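Local coordinates for protein protease inhibitor SGPI-2 (Schistocerca gregaria, PDB 3TVJ) that inhibits serine proteases, being active in vitro against alpha-chymotrypsin and pancreatic elastase in its natural form, at residues 16-21 / 32-37. The protein carries 5 engineered substitutions. Sequence-based numbering, arbitrary orientation. Where two conformers were deposited one is given.
Sequences KCNTCR and TKLWCN. Engineered in segment 32-37: Lys33 (natural residue Leu), Leu34 (natural residue Lys), Trp35 (natural residue Ala), Asn37 (natural residue Pro).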
loop_
_atom_site.group_PDB
_atom_site.type_symbol
_atom_site.label_atom_id
_atom_site.label_comp_id
_atom_site.label_asym_id
_atom_site.label_seq_id
_atom_site.Cartn_x
_atom_site.Cartn_y
_atom_site.Cartn_z
ATOM N N LYS C 16 19.126 9.730 -13.377
ATOM C CA LYS C 16 18.201 10.814 -13.062
ATOM C C LYS C 16 17.574 10.532 -11.698
ATOM O O LYS C 16 18.275 10.515 -10.691
ATOM C CB LYS C 16 17.186 11.079 -14.204
ATOM C CG LYS C 16 17.659 12.184 -15.212
ATOM C CD LYS C 16 16.550 12.541 -16.253
ATOM C CE LYS C 16 17.053 13.310 -17.430
ATOM N NZ LYS C 16 16.107 14.296 -18.134
ATOM N N CYS C 17 16.274 10.237 -11.659
ATOM C CA CYS C 17 15.579 10.076 -10.373
ATOM C C CYS C 17 15.589 8.678 -9.822
ATOM O O CYS C 17 15.152 8.466 -8.699
ATOM C CB CYS C 17 14.129 10.512 -10.498
ATOM S SG CYS C 17 13.011 9.358 -11.348
ATOM N N ASN C 18 16.113 7.723 -10.599
ATOM C CA ASN C 18 16.163 6.349 -10.186
ATOM C C ASN C 18 17.545 5.953 -9.653
ATOM O O ASN C 18 18.566 6.594 -9.972
ATOM C CB ASN C 18 15.777 5.418 -11.342
ATOM C CG ASN C 18 14.263 5.304 -11.520
ATOM O OD1 ASN C 18 13.539 4.955 -10.542
ATOM N ND2 ASN C 18 13.748 5.744 -12.715
ATOM N N THR C 19 17.523 4.953 -8.785
ATOM C CA THR C 19 18.720 4.333 -8.247
ATOM C C THR C 19 18.948 3.031 -8.964
ATOM O O THR C 19 18.042 2.211 -9.131
ATOM C CB THR C 19 18.608 4.131 -6.735
ATOM O OG1 THR C 19 18.317 5.439 -6.135
ATOM C CG2 THR C 19 19.927 3.567 -6.190
ATOM N N CYS C 20 20.162 2.822 -9.352
ATOM C CA CYS C 20 20.568 1.654 -10.148
ATOM C C CYS C 20 21.808 1.033 -9.560
ATOM O O CYS C 20 22.634 1.720 -8.949
ATOM C CB CYS C 20 20.884 2.026 -11.618
ATOM S SG CYS C 20 19.584 2.936 -12.518
ATOM N N ARG C 21 22.037 -0.254 -9.868
ATOM C CA ARG C 21 23.273 -0.933 -9.600
ATOM C C ARG C 21 23.825 -1.327 -10.958
ATOM O O ARG C 21 23.107 -1.860 -11.826
ATOM C CB ARG C 21 23.075 -2.220 -8.808
ATOM C CG ARG C 21 22.685 -2.022 -7.382
ATOM C CD ARG C 21 23.060 -3.275 -6.473
ATOM N NE ARG C 21 24.523 -3.488 -6.405
ATOM C CZ ARG C 21 25.141 -4.688 -6.334
ATOM N NH1 ARG C 21 24.467 -5.844 -6.240
ATOM N NH2 ARG C 21 26.462 -4.743 -6.328
ATOM N N THR C 32 15.507 1.032 -9.892
ATOM C CA THR C 32 14.200 1.319 -9.373
ATOM C C THR C 32 13.188 1.788 -10.451
ATOM O O THR C 32 13.585 2.008 -11.587
ATOM C CB THR C 32 14.258 2.308 -8.234
ATOM O OG1 THR C 32 14.874 3.532 -8.687
ATOM C CG2 THR C 32 15.033 1.762 -7.031
ATOM N N LYS C 33 11.886 1.802 -10.124
ATOM C CA LYS C 33 10.780 1.962 -11.096
ATOM C C LYS C 33 9.972 3.262 -10.854
ATOM O O LYS C 33 8.776 3.258 -11.065
ATOM C CB LYS C 33 9.903 0.694 -11.053
ATOM C CG LYS C 33 10.630 -0.521 -11.693
ATOM C CD LYS C 33 9.900 -1.821 -11.605
ATOM C CE LYS C 33 10.593 -2.990 -12.283
ATOM N NZ LYS C 33 9.755 -4.269 -12.242
ATOM N N LEU C 34 10.702 4.372 -10.655
ATOM C CA LEU C 34 10.085 5.670 -10.707
ATOM C C LEU C 34 10.047 6.159 -12.156
ATOM O O LEU C 34 10.922 5.899 -12.972
ATOM C CB LEU C 34 10.899 6.697 -9.838
ATOM C CG LEU C 34 11.088 6.330 -8.373
ATOM C CD1 LEU C 34 12.163 7.341 -7.788
ATOM C CD2 LEU C 34 9.759 6.405 -7.657
ATOM N N TRP C 35 9.016 6.938 -12.461
ATOM C CA TRP C 35 8.928 7.687 -13.713
ATOM C C TRP C 35 9.427 9.105 -13.408
ATOM O O TRP C 35 8.790 9.839 -12.634
ATOM C CB TRP C 35 7.563 7.700 -14.354
ATOM C CG TRP C 35 7.436 8.480 -15.604
ATOM C CD1 TRP C 35 7.445 9.867 -15.713
ATOM C CD2 TRP C 35 7.313 7.981 -16.951
ATOM N NE1 TRP C 35 7.295 10.229 -17.012
ATOM C CE2 TRP C 35 7.255 9.101 -17.796
ATOM C CE3 TRP C 35 7.215 6.731 -17.500
ATOM C CZ2 TRP C 35 7.113 8.971 -19.191
ATOM C CZ3 TRP C 35 7.047 6.582 -18.879
ATOM C CH2 TRP C 35 6.990 7.705 -19.721
ATOM N N CYS C 36 10.550 9.486 -14.011
ATOM C CA CYS C 36 11.145 10.775 -13.741
ATOM C C CYS C 36 10.422 11.781 -14.665
ATOM O O CYS C 36 10.397 11.638 -15.893
ATOM C CB CYS C 36 12.657 10.783 -14.048
ATOM S SG CYS C 36 13.566 9.395 -13.292
ATOM N N ASN C 37 9.698 12.719 -14.082
ATOM C CA ASN C 37 8.869 13.609 -14.841
ATOM C C ASN C 37 9.765 14.496 -15.741
ATOM O O ASN C 37 9.300 14.969 -16.772
ATOM C CB ASN C 37 7.905 14.378 -13.952
ATOM C CG ASN C 37 6.798 13.445 -13.339
ATOM O OD1 ASN C 37 6.405 12.426 -13.934
ATOM N ND2 ASN C 37 6.246 13.843 -12.203
#
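Thr32 opens the protease-binding loop of this second pacifastin domain, a mature product of a longer precursor, by pairing with Thr19 of the adjoining antiparallel strand: its backbone N gives a hydrogen bond to Thr19 O (2.9 Å), nearly along the C=O axis. Where the matching carbonyl might be expected, the Thr32 hydroxyl takes over. With OG1 between the backbone N and the carbonyl carbon (chi1 59°), it accepts from Thr19 N at 3.0 Å and donates its proton to Asn18 OD1 at 2.7 Å. Lys33, an engineered residue on the N-terminal side of the reactive bond, points its CB away from segment 16-21, and its NZ hydrogen-bonds to the backbone of the other protein's chain. Engineered Leu34 follows, and the Asn18 amide lies along its main chain, gripping both its N-H and its C=O: Leu34 N donates to Asn18 OD1 (2.9 Å), while Asn18 ND2 donates to Leu34 O (2.8 Å) almost straight, from above that carbonyl's plane. Both bonds to OD1 lie on lone pairs in the amide plane, so together with the ND2 bond they fix the rotation of the buried amide. An alanine at Asn18 would probably leave the main chain around the reactive bond less rigid, since all three of these side-chain bonds would go. Leu34 CB packs against Cys17 SG (3.7 Å), with CD1 near Cys17 O. Trp35, also engineered, has its CB directed away from segment 16-21 and packs on an apolar side chain of the other protein's chain; beyond it the Cys17–Cys36 disulfide (chi3 -87°) ties down the far end of the loop. Segment 16-21 runs into central strand 18-22, between strands 12-15 and 29-32, with a disulfide joining Cys20 to Cys31; Thr32, Trp35 and Cys36 carry the antiparallel pairing into a strand of the partner protein.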